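Long-range contact in probable 3-hydroxybutyryl-CoA dehydrogenase (Escherichia coli, PDB 3MOG), which oxidises 3-hydroxyadipyl-CoA to 3-oxoadipyl-CoA with NAD(+) in the breakdown of phenylacetate: residues Trp391-Leu405 and Pro429-Ile441. Numbering follows the deposited sequence.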
ATOM      1  N   TRP C 391       2.332  13.917  22.794  1.00 42.37           N
ATOM      2  CA  TRP C 391       3.553  13.145  22.591  1.00 46.26           C
ATOM      3  C   TRP C 391       3.484  12.304  21.337  1.00 45.46           C
ATOM      4  O   TRP C 391       4.467  12.218  20.612  1.00 46.86           O
ATOM      5  CB  TRP C 391       3.948  12.324  23.834  1.00 37.19           C
ATOM      6  CG  TRP C 391       4.690  13.195  24.814  1.00 47.61           C
ATOM      7  CD1 TRP C 391       4.142  14.018  25.762  1.00 41.51           C
ATOM      8  CD2 TRP C 391       6.108  13.385  24.890  1.00 45.00           C
ATOM      9  NE1 TRP C 391       5.135  14.690  26.439  1.00 50.76           N
ATOM     10  CE2 TRP C 391       6.350  14.323  25.924  1.00 45.96           C
ATOM     11  CE3 TRP C 391       7.201  12.847  24.193  1.00 43.91           C
ATOM     12  CZ2 TRP C 391       7.638  14.737  26.273  1.00 39.07           C
ATOM     13  CZ3 TRP C 391       8.486  13.252  24.545  1.00 47.46           C
ATOM     14  CH2 TRP C 391       8.692  14.193  25.577  1.00 47.82           C
ATOM     15  N   ARG C 392       2.310  11.735  21.067  1.00 44.75           N
ATOM     16  CA  ARG C 392       2.094  10.906  19.877  1.00 42.12           C
ATOM     17  C   ARG C 392       2.274  11.720  18.591  1.00 43.99           C
ATOM     18  O   ARG C 392       2.924  11.251  17.642  1.00 39.84           O
ATOM     19  CB  ARG C 392       0.699  10.264  19.937  1.00 44.57           C
ATOM     20  CG  ARG C 392       0.329   9.429  18.732  1.00 36.88           C
ATOM     21  CD  ARG C 392      -0.676   8.397  19.101  1.00 39.04           C
ATOM     22  NE  ARG C 392      -1.170   7.692  17.918  1.00 39.30           N
ATOM     23  CZ  ARG C 392      -1.965   6.631  17.964  1.00 46.22           C
ATOM     24  NH1 ARG C 392      -2.330   6.152  19.149  1.00 41.08           N
ATOM     25  NH2 ARG C 392      -2.389   6.045  16.832  1.00 36.21           N
ATOM     26  N   THR C 393       1.738  12.949  18.593  1.00 45.72           N
ATOM     27  CA  THR C 393       1.770  13.847  17.428  1.00 42.70           C
ATOM     28  C   THR C 393       3.168  14.424  17.195  1.00 47.80           C
ATOM     29  O   THR C 393       3.635  14.512  16.048  1.00 42.84           O
ATOM     30  CB  THR C 393       0.755  15.015  17.579  1.00 40.65           C
ATOM     31  OG1 THR C 393      -0.577  14.486  17.703  1.00 43.64           O
ATOM     32  CG2 THR C 393       0.804  15.954  16.387  1.00 36.05           C
ATOM     33  N   VAL C 394       3.835  14.820  18.280  1.00 44.11           N
ATOM     34  CA  VAL C 394       5.143  15.464  18.153  1.00 41.21           C
ATOM     35  C   VAL C 394       6.205  14.437  17.740  1.00 34.25           C
ATOM     36  O   VAL C 394       6.978  14.709  16.837  1.00 38.48           O
ATOM     37  CB  VAL C 394       5.529  16.272  19.407  1.00 43.37           C
ATOM     38  CG1 VAL C 394       6.921  16.842  19.259  1.00 39.15           C
ATOM     39  CG2 VAL C 394       4.519  17.422  19.655  1.00 42.10           C
ATOM     40  N   ALA C 395       6.186  13.248  18.358  1.00 36.41           N
ATOM     41  CA  ALA C 395       7.003  12.097  17.915  1.00 32.98           C
ATOM     42  C   ALA C 395       6.909  11.815  16.423  1.00 37.64           C
ATOM     43  O   ALA C 395       7.937  11.675  15.749  1.00 45.95           O
ATOM     44  CB  ALA C 395       6.663  10.814  18.721  1.00 29.02           C
ATOM     45  N   MET C 396       5.688  11.757  15.898  1.00 41.89           N
ATOM     46  CA  MET C 396       5.493  11.499  14.456  1.00 40.83           C
ATOM     47  C   MET C 396       5.950  12.645  13.550  1.00 40.15           C
ATOM     48  O   MET C 396       6.497  12.389  12.482  1.00 44.57           O
ATOM     49  CB  MET C 396       4.060  11.101  14.164  1.00 36.96           C
ATOM     50  CG  MET C 396       3.734   9.684  14.645  1.00 41.30           C
ATOM     51  SD  MET C 396       4.442   8.385  13.622  1.00 30.14           S
ATOM     52  CE  MET C 396       3.314   8.576  12.255  1.00 43.45           C
ATOM     53  N   ILE C 397       5.753  13.893  13.987  1.00 40.41           N
ATOM     54  CA  ILE C 397       6.295  15.065  13.290  1.00 39.55           C
ATOM     55  C   ILE C 397       7.828  14.960  13.189  1.00 42.57           C
ATOM     56  O   ILE C 397       8.407  15.146  12.111  1.00 45.97           O
ATOM     57  CB  ILE C 397       5.900  16.400  14.010  1.00 41.77           C
ATOM     58  CG1 ILE C 397       4.421  16.715  13.814  1.00 39.38           C
ATOM     59  CG2 ILE C 397       6.706  17.586  13.491  1.00 37.62           C
ATOM     60  CD1 ILE C 397       3.898  17.810  14.737  1.00 41.60           C
ATOM     61  N   ILE C 398       8.464  14.640  14.316  1.00 45.43           N
ATOM     62  CA  ILE C 398       9.930  14.512  14.405  1.00 44.19           C
ATOM     63  C   ILE C 398      10.490  13.350  13.553  1.00 38.01           C
ATOM     64  O   ILE C 398      11.516  13.477  12.879  1.00 40.20           O
ATOM     65  CB  ILE C 398      10.333  14.358  15.881  1.00 43.90           C
ATOM     66  CG1 ILE C 398      10.024  15.651  16.652  1.00 40.39           C
ATOM     67  CG2 ILE C 398      11.794  13.943  16.041  1.00 34.65           C
ATOM     68  CD1 ILE C 398      10.146  15.473  18.163  1.00 41.43           C
ATOM     69  N   ASN C 399       9.793  12.227  13.591  1.00 37.89           N
ATOM     70  CA  ASN C 399      10.113  11.045  12.791  1.00 38.89           C
ATOM     71  C   ASN C 399      10.134  11.349  11.290  1.00 38.30           C
ATOM     72  O   ASN C 399      11.084  10.995  10.581  1.00 40.99           O
ATOM     73  CB  ASN C 399       9.072   9.974  13.088  1.00 31.31           C
ATOM     74  CG  ASN C 399       9.577   8.578  12.832  1.00 44.36           C
ATOM     75  OD1 ASN C 399      10.756   8.286  13.008  1.00 37.75           O
ATOM     76  ND2 ASN C 399       8.662   7.688  12.450  1.00 32.64           N
ATOM     77  N   GLU C 400       9.089  12.029  10.831  1.00 42.67           N
ATOM     78  CA  GLU C 400       8.986  12.535   9.458  1.00 41.61           C
ATOM     79  C   GLU C 400      10.080  13.547   9.072  1.00 41.77           C
ATOM     80  O   GLU C 400      10.617  13.487   7.962  1.00 46.19           O
ATOM     81  CB  GLU C 400       7.585  13.120   9.229  1.00 42.88           C
ATOM     82  CG  GLU C 400       7.201  13.193   7.761  1.00 51.46           C
ATOM     83  CD  GLU C 400       7.329  11.850   7.079  1.00 54.02           C
ATOM     84  OE1 GLU C 400       8.196  11.714   6.188  1.00 64.51           O
ATOM     85  OE2 GLU C 400       6.586  10.926   7.460  1.00 57.69           O
ATOM     86  N   ALA C 401      10.431  14.455   9.983  1.00 40.07           N
ATOM     87  CA  ALA C 401      11.559  15.380   9.758  1.00 38.07           C
ATOM     88  C   ALA C 401      12.897  14.644   9.617  1.00 38.17           C
ATOM     89  O   ALA C 401      13.724  14.979   8.764  1.00 42.15           O
ATOM     90  CB  ALA C 401      11.650  16.386  10.884  1.00 30.05           C
ATOM     91  N   LEU C 402      13.088  13.630  10.449  1.00 40.67           N
ATOM     92  CA  LEU C 402      14.267  12.809  10.412  1.00 41.03           C
ATOM     93  C   LEU C 402      14.350  12.005   9.118  1.00 42.27           C
ATOM     94  O   LEU C 402      15.433  11.840   8.555  1.00 41.25           O
ATOM     95  CB  LEU C 402      14.270  11.855  11.605  1.00 43.76           C
ATOM     96  CG  LEU C 402      14.683  12.388  12.976  1.00 47.49           C
ATOM     97  CD1 LEU C 402      14.288  11.362  13.997  1.00 40.48           C
ATOM     98  CD2 LEU C 402      16.174  12.696  13.071  1.00 45.82           C
ATOM     99  N   ASP C 403      13.215  11.500   8.643  1.00 40.67           N
ATOM    100  CA  ASP C 403      13.213  10.748   7.389  1.00 41.19           C
ATOM    101  C   ASP C 403      13.560  11.654   6.206  1.00 43.02           C
ATOM    102  O   ASP C 403      14.282  11.248   5.290  1.00 45.02           O
ATOM    103  CB  ASP C 403      11.872  10.066   7.154  1.00 37.06           C
ATOM    104  CG  ASP C 403      11.837   9.306   5.840  1.00 54.58           C
ATOM    105  OD1 ASP C 403      12.477   8.241   5.759  1.00 56.72           O
ATOM    106  OD2 ASP C 403      11.190   9.786   4.883  1.00 60.32           O
ATOM    107  N   ALA C 404      13.062  12.882   6.242  1.00 37.29           N
ATOM    108  CA  ALA C 404      13.364  13.841   5.197  1.00 42.81           C
ATOM    109  C   ALA C 404      14.859  14.167   5.189  1.00 44.13           C
ATOM    110  O   ALA C 404      15.459  14.274   4.113  1.00 43.54           O
ATOM    111  CB  ALA C 404      12.524  15.110   5.369  1.00 42.44           C
ATOM    112  N   LEU C 405      15.452  14.298   6.382  1.00 44.17           N
ATOM    113  CA  LEU C 405      16.894  14.596   6.520  1.00 42.91           C
ATOM    114  C   LEU C 405      17.729  13.442   6.009  1.00 44.82           C
ATOM    115  O   LEU C 405      18.687  13.645   5.275  1.00 54.74           O
ATOM    116  CB  LEU C 405      17.262  14.923   7.968  1.00 39.94           C
ATOM    117  CG  LEU C 405      18.739  15.149   8.327  1.00 49.65           C
ATOM    118  CD1 LEU C 405      19.356  16.286   7.505  1.00 51.46           C
ATOM    119  CD2 LEU C 405      18.876  15.434   9.832  1.00 49.47           C
ATOM    120  N   PRO C 429      11.513  20.699  14.410  1.00 46.04           N
ATOM    121  CA  PRO C 429      11.339  19.316  14.922  1.00 42.95           C
ATOM    122  C   PRO C 429      12.632  18.613  15.344  1.00 42.74           C
ATOM    123  O   PRO C 429      12.617  17.794  16.272  1.00 46.47           O
ATOM    124  CB  PRO C 429      10.694  18.564  13.747  1.00 44.08           C
ATOM    125  CG  PRO C 429      10.530  19.553  12.649  1.00 39.94           C
ATOM    126  CD  PRO C 429      11.295  20.792  12.957  1.00 44.48           C
ATOM    127  N   LEU C 430      13.740  18.930  14.678  1.00 36.66           N
ATOM    128  CA  LEU C 430      15.014  18.298  15.000  1.00 39.61           C
ATOM    129  C   LEU C 430      15.568  18.862  16.303  1.00 46.47           C
ATOM    130  O   LEU C 430      16.010  18.097  17.160  1.00 45.02           O
ATOM    131  CB  LEU C 430      15.998  18.431  13.840  1.00 40.94           C
ATOM    132  CG  LEU C 430      15.357  17.790  12.592  1.00 47.49           C
ATOM    133  CD1 LEU C 430      16.015  18.169  11.304  1.00 45.81           C
ATOM    134  CD2 LEU C 430      15.304  16.294  12.711  1.00 40.08           C
ATOM    135  N   ALA C 431      15.490  20.189  16.457  1.00 36.56           N
ATOM    136  CA  ALA C 431      15.849  20.859  17.711  1.00 44.23           C
ATOM    137  C   ALA C 431      14.941  20.384  18.816  1.00 42.79           C
ATOM    138  O   ALA C 431      15.368  20.246  19.955  1.00 46.68           O
ATOM    139  CB  ALA C 431      15.739  22.378  17.578  1.00 38.07           C
ATOM    140  N   TRP C 432      13.683  20.141  18.466  1.00 43.82           N
ATOM    141  CA  TRP C 432      12.707  19.653  19.416  1.00 44.87           C
ATOM    142  C   TRP C 432      13.043  18.249  19.907  1.00 44.33           C
ATOM    143  O   TRP C 432      12.943  17.974  21.103  1.00 46.16           O
ATOM    144  CB  TRP C 432      11.320  19.655  18.786  1.00 46.90           C
ATOM    145  CG  TRP C 432      10.228  19.919  19.761  1.00 40.88           C
ATOM    146  CD1 TRP C 432      10.311  19.878  21.128  1.00 40.37           C
ATOM    147  CD2 TRP C 432       8.875  20.234  19.451  1.00 40.55           C
ATOM    148  NE1 TRP C 432       9.100  20.167  21.684  1.00 38.09           N
ATOM    149  CE2 TRP C 432       8.192  20.386  20.680  1.00 40.02           C
ATOM    150  CE3 TRP C 432       8.173  20.420  18.258  1.00 40.63           C
ATOM    151  CZ2 TRP C 432       6.836  20.717  20.750  1.00 43.31           C
ATOM    152  CZ3 TRP C 432       6.818  20.751  18.325  1.00 45.88           C
ATOM    153  CH2 TRP C 432       6.164  20.892  19.564  1.00 46.52           C
ATOM    154  N   GLY C 433      13.446  17.378  18.981  1.00 44.77           N
ATOM    155  CA  GLY C 433      13.825  15.998  19.294  1.00 43.83           C
ATOM    156  C   GLY C 433      15.049  15.922  20.204  1.00 50.66           C
ATOM    157  O   GLY C 433      15.099  15.093  21.112  1.00 45.63           O
ATOM    158  N   ALA C 434      16.024  16.804  19.977  1.00 44.84           N
ATOM    159  CA  ALA C 434      17.214  16.845  20.805  1.00 49.16           C
ATOM    160  C   ALA C 434      16.848  17.237  22.235  1.00 48.91           C
ATOM    161  O   ALA C 434      17.346  16.643  23.193  1.00 45.90           O
ATOM    162  CB  ALA C 434      18.241  17.809  20.220  1.00 48.54           C
ATOM    163  N   GLN C 435      15.964  18.222  22.358  1.00 47.17           N
ATOM    164  CA  GLN C 435      15.452  18.672  23.647  1.00 54.13           C
ATOM    165  C   GLN C 435      14.664  17.553  24.349  1.00 54.64           C
ATOM    166  O   GLN C 435      14.818  17.336  25.541  1.00 49.65           O
ATOM    167  CB  GLN C 435      14.539  19.888  23.430  1.00 55.78           C
ATOM    168  CG  GLN C 435      14.056  20.623  24.690  1.00 67.72           C
ATOM    169  CD  GLN C 435      12.757  21.436  24.471  1.00 74.58           C
ATOM    170  OE1 GLN C 435      11.808  21.335  25.256  1.00 68.99           O
ATOM    171  NE2 GLN C 435      12.719  22.239  23.404  1.00 76.77           N
ATOM    172  N   LEU C 436      13.810  16.856  23.608  1.00 52.13           N
ATOM    173  CA  LEU C 436      12.928  15.883  24.234  1.00 49.94           C
ATOM    174  C   LEU C 436      13.646  14.563  24.493  1.00 48.63           C
ATOM    175  O   LEU C 436      13.260  13.815  25.373  1.00 43.62           O
ATOM    176  CB  LEU C 436      11.663  15.680  23.409  1.00 47.04           C
ATOM    177  CG  LEU C 436      10.713  16.878  23.290  1.00 51.43           C
ATOM    178  CD1 LEU C 436       9.571  16.505  22.366  1.00 47.88           C
ATOM    179  CD2 LEU C 436      10.183  17.413  24.657  1.00 43.18           C
ATOM    180  N   GLY C 437      14.722  14.316  23.749  1.00 44.21           N
ATOM    181  CA  GLY C 437      15.511  13.127  23.927  1.00 33.73           C
ATOM    182  C   GLY C 437      15.191  12.107  22.855  1.00 43.26           C
ATOM    183  O   GLY C 437      14.044  11.665  22.737  1.00 40.15           O
ATOM    184  N   TRP C 438      16.206  11.736  22.079  1.00 35.63           N
ATOM    185  CA  TRP C 438      16.061  10.738  21.013  1.00 42.37           C
ATOM    186  C   TRP C 438      15.637   9.333  21.454  1.00 45.15           C
ATOM    187  O   TRP C 438      14.834   8.685  20.777  1.00 43.19           O
ATOM    188  CB  TRP C 438      17.335  10.679  20.163  1.00 37.87           C
ATOM    189  CG  TRP C 438      17.693  12.012  19.544  1.00 43.67           C
ATOM    190  CD1 TRP C 438      18.779  12.796  19.850  1.00 47.36           C
ATOM    191  CD2 TRP C 438      16.956  12.733  18.540  1.00 44.96           C
ATOM    192  NE1 TRP C 438      18.766  13.943  19.094  1.00 45.62           N
ATOM    193  CE2 TRP C 438      17.671  13.927  18.273  1.00 51.79           C
ATOM    194  CE3 TRP C 438      15.773  12.482  17.831  1.00 46.05           C
ATOM    195  CZ2 TRP C 438      17.242  14.864  17.328  1.00 50.83           C
ATOM    196  CZ3 TRP C 438      15.349  13.418  16.894  1.00 43.75           C
ATOM    197  CH2 TRP C 438      16.080  14.596  16.660  1.00 48.87           C
ATOM    198  N   GLN C 439      16.154   8.874  22.594  1.00 42.30           N
ATOM    199  CA  GLN C 439      15.796   7.564  23.108  1.00 46.04           C
ATOM    200  C   GLN C 439      14.356   7.541  23.571  1.00 44.51           C
ATOM    201  O   GLN C 439      13.675   6.525  23.439  1.00 47.29           O
ATOM    202  CB  GLN C 439      16.704   7.156  24.261  1.00 42.17           C
ATOM    203  CG  GLN C 439      18.101   6.806  23.841  1.00 52.88           C
ATOM    204  CD  GLN C 439      19.030   6.745  25.023  1.00 57.98           C
ATOM    205  OE1 GLN C 439      19.329   5.666  25.524  1.00 54.50           O
ATOM    206  NE2 GLN C 439      19.466   7.908  25.501  1.00 54.78           N
ATOM    207  N   ARG C 440      13.910   8.672  24.105  1.00 42.71           N
ATOM    208  CA  ARG C 440      12.542   8.843  24.553  1.00 42.69           C
ATOM    209  C   ARG C 440      11.541   8.808  23.392  1.00 41.36           C
ATOM    210  O   ARG C 440      10.493   8.173  23.499  1.00 45.93           O
ATOM    211  CB  ARG C 440      12.407  10.158  25.325  1.00 42.68           C
ATOM    212  CG  ARG C 440      11.052  10.327  25.987  1.00 44.74           C
ATOM    213  CD  ARG C 440      11.017  11.524  26.906  1.00 38.44           C
ATOM    214  NE  ARG C 440       9.688  11.633  27.488  1.00 46.39           N
ATOM    215  CZ  ARG C 440       9.346  12.519  28.417  1.00 54.88           C
ATOM    216  NH1 ARG C 440       8.098  12.535  28.857  1.00 42.07           N
ATOM    217  NH2 ARG C 440      10.237  13.401  28.887  1.00 45.25           N
ATOM    218  N   ILE C 441      11.862   9.502  22.305  1.00 41.70           N
ATOM    219  CA  ILE C 441      11.021   9.490  21.103  1.00 46.77           C
ATOM    220  C   ILE C 441      11.017   8.094  20.495  1.00 42.70           C
ATOM    221  O   ILE C 441       9.961   7.574  20.131  1.00 48.97           O
ATOM    222  CB  ILE C 441      11.482  10.539  20.049  1.00 42.09           C
ATOM    223  CG1 ILE C 441      11.385  11.960  20.622  1.00 38.55           C
ATOM    224  CG2 ILE C 441      10.679  10.411  18.739  1.00 34.55           C
ATOM    225  CD1 ILE C 441      10.030  12.307  21.198  1.00 48.48           C
TER
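Mostly apolar helix-on-helix packing, with no hydrogen bond across it, joins Trp391-Leu405 to the two helices of Pro429-Ile441 in the buried interior of the protein's second C-terminal domain. At the centre Ile398 acts as a knob in a hole formed by Pro429, Trp432, Gly433 and Ile441. Its CG1 lies anti to the carbonyl carbon (chi1 -66°), and the extended chain beyond brings CD1 to 3.9 Å from Gly433 CA, while CG2 meets Trp438 CZ3 at 3.7 Å. Glycine suits position 433 because a beta carbon would crowd Ile398 CG2 and clash with the Trp438 ring. The axes of segments 391-405 and 429-436 pass 9.0 Å apart at a crossing angle of -121°, within the all-helical fold of the 3-hydroxyacyl-CoA dehydrogenase C-terminal family. Gly437, whose positive phi would jam a beta carbon against the preceding carbonyl O, ends helix 429-436 and holds the next N-cap position. Toward one end, the small Ala401 lets its CB approach Pro429 CB to 3.7 Å, and Leu402 CD2 meets Leu430 CD2. On the Trp391 side of Ile398, Val394 makes a CH-pi contact, its CG1 3.8 Å above the centre of the six-membered ring of Trp432. At the other end the extended Arg440 lays its guanidinium flat over the CH2-CZ2 side of the Trp391 ring, planes 13° apart, with NH1 also salt-bridged to Glu324. A leucine in place of Arg440 would probably leave Glu324 without this partner and uncover part of the indole face. Trp391 NE1 hydrogen-bonds to Lys346 O, which probably helps fix the ring's rotation, while CH2 and CZ3 pack on Leu436 and Ile441.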